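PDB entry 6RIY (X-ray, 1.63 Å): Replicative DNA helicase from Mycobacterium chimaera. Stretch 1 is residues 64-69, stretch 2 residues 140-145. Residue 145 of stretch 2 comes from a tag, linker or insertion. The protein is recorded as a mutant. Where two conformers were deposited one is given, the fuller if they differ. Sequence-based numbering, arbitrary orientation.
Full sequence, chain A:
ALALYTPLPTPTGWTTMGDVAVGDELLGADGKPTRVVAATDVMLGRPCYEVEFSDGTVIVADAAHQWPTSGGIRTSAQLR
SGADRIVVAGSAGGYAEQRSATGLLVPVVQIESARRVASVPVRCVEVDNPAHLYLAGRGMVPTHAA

Stretch 1 (64-69) AHQWPT
Stretch 2, residues 140-145: MVPTHA

The most striking feature of this contact is a very short hydrogen bond between two side chains: His65 NE2 lies 2.6 Å from Thr143 OG1, near the plane of the imidazole and at its edge, as a nitrogen lone pair or N-H requires. His65 reaches it with chi1 t (-170°) and chi2 89°; although its CA-to-CB bond points sideways, the ring end comes nearer. Thr143, chi1 t (-163°), also sets OG1 over one face of the Trp67 indole, 3.3 Å from CZ3.

Strands 66-69 and 141-144 run at 123° between their N-to-C directions, closer to antiparallel than parallel but strongly splayed, with axes approaching to 5.0 Å. Phi/psi values are extended: -103/144 at Gln66, -132/134 at Trp67, -147/157 at Thr143 and -89/137 at His144. The register pairs Gln66 with His144 (CA-CA 5.4 Å) and Trp67 with Thr143 (CA-CA 5.1 Å). One direct backbone hydrogen bond joins them, His144 N to Gln66 O, 3.2 Å with an N-H...O angle of 155°. The return link is relayed by a water that accepts from Gln66 N at 2.9 Å and donates to His144 O at 2.9 Å; those two backbone atoms are too far apart to bond directly.

His144 points toward stretch 1 and has the largest covered area, 98 Å² of residue surface. With chi1 -94°, between wells, and chi2 -58°, its ring sits by Pro68, CD2 3.9 Å from Pro68 N and NE2 3.9 Å from Pro68 CB. Trp67 (chi1 m, chi2 88°) starts away, yet its indole returns to place CZ3 4.4 Å from Val141 CG1 (chi1 t). Pro68, C-gamma endo, adds an apolar contact, CG to Pro142 CB at 4.4 Å. Pro142 O is buried without a hydrogen-bonding partner, 3.8 Å from Pro68 CD; proline's nitrogen carries no hydrogen to offer.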

# COMPACT_ATOMS: atom_id res chain seq x y z
N ALA A 64 -9.98 5.31 1.20
CA ALA A 64 -9.81 5.10 2.63
C ALA A 64 -8.57 4.29 3.00
O ALA A 64 -8.35 4.05 4.19
CB ALA A 64 -11.04 4.43 3.22
N HIS A 65 -7.78 3.84 2.02
CA HIS A 65 -6.56 3.10 2.35
C HIS A 65 -5.64 3.95 3.22
O HIS A 65 -5.52 5.16 3.01
CB HIS A 65 -5.84 2.69 1.06
CG HIS A 65 -4.72 1.73 1.29
ND1 HIS A 65 -4.90 0.37 1.29
CD2 HIS A 65 -3.40 1.94 1.54
CE1 HIS A 65 -3.74 -0.23 1.52
NE2 HIS A 65 -2.81 0.70 1.67
N GLN A 66 -4.98 3.31 4.19
CA GLN A 66 -4.22 4.03 5.21
C GLN A 66 -2.72 3.96 4.96
O GLN A 66 -2.20 2.94 4.49
CB GLN A 66 -4.53 3.46 6.60
CG GLN A 66 -5.99 3.64 6.97
CD GLN A 66 -6.34 2.95 8.27
OE1 GLN A 66 -5.48 2.67 9.09
NE2 GLN A 66 -7.63 2.68 8.47
N TRP A 67 -2.02 5.06 5.28
CA TRP A 67 -0.60 5.22 4.99
C TRP A 67 0.09 5.72 6.26
O TRP A 67 -0.40 6.67 6.88
CB TRP A 67 -0.37 6.21 3.86
CG TRP A 67 -1.05 5.82 2.58
CD1 TRP A 67 -2.32 6.12 2.20
CD2 TRP A 67 -0.49 5.03 1.52
NE1 TRP A 67 -2.59 5.57 0.97
CE2 TRP A 67 -1.48 4.90 0.53
CE3 TRP A 67 0.76 4.44 1.31
CZ2 TRP A 67 -1.26 4.19 -0.65
CZ3 TRP A 67 0.97 3.73 0.14
CH2 TRP A 67 -0.04 3.61 -0.83
N PRO A 68 1.21 5.14 6.65
CA PRO A 68 1.93 5.63 7.84
C PRO A 68 2.79 6.84 7.49
O PRO A 68 3.78 6.72 6.76
CB PRO A 68 2.79 4.42 8.23
CG PRO A 68 3.10 3.76 6.91
CD PRO A 68 1.87 3.97 6.03
N THR A 69 2.45 8.00 8.05
CA THR A 69 3.27 9.19 7.87
C THR A 69 3.86 9.64 9.20
O THR A 69 3.44 9.22 10.27
CB THR A 69 2.50 10.36 7.24
OG1 THR A 69 1.77 11.07 8.26
CG2 THR A 69 1.56 9.86 6.17
N MET A 140 8.65 -0.25 -3.20
CA MET A 140 8.50 -0.98 -1.93
C MET A 140 8.18 -0.02 -0.78
O MET A 140 8.89 0.04 0.23
CB MET A 140 9.74 -1.83 -1.65
CG MET A 140 10.10 -2.74 -2.81
SD MET A 140 11.46 -3.84 -2.40
CE MET A 140 12.87 -2.80 -2.75
N VAL A 141 7.11 0.74 -0.98
CA VAL A 141 6.67 1.76 -0.03
C VAL A 141 5.83 1.09 1.05
O VAL A 141 4.87 0.37 0.72
CB VAL A 141 5.87 2.84 -0.75
CG1 VAL A 141 5.41 3.92 0.21
CG2 VAL A 141 6.70 3.44 -1.89
N PRO A 142 6.14 1.33 2.33
CA PRO A 142 5.32 0.79 3.42
C PRO A 142 3.88 1.30 3.33
O PRO A 142 3.64 2.47 3.05
CB PRO A 142 6.02 1.32 4.68
CG PRO A 142 7.40 1.67 4.25
CD PRO A 142 7.28 2.11 2.82
N THR A 143 2.93 0.40 3.56
CA THR A 143 1.54 0.78 3.56
C THR A 143 0.81 -0.08 4.57
O THR A 143 1.27 -1.16 4.95
CB THR A 143 0.93 0.66 2.14
OG1 THR A 143 -0.30 1.40 2.09
CG2 THR A 143 0.69 -0.79 1.75
N HIS A 144 -0.33 0.41 5.05
CA HIS A 144 -1.07 -0.29 6.09
C HIS A 144 -2.05 -1.29 5.49
O HIS A 144 -2.74 -0.99 4.51
CB HIS A 144 -1.80 0.71 6.99
CG HIS A 144 -1.03 1.10 8.20
ND1 HIS A 144 -0.59 0.18 9.13
CD2 HIS A 144 -0.60 2.31 8.64
CE1 HIS A 144 0.06 0.81 10.10
NE2 HIS A 144 0.07 2.10 9.82
N ALA A 145 -2.10 -2.48 6.09
CA ALA A 145 -3.09 -3.49 5.76
C ALA A 145 -4.37 -3.25 6.56
O ALA A 145 -4.42 -2.42 7.48
CB ALA A 145 -2.55 -4.90 6.03
O HOH W 1 -5.25 0.45 4.70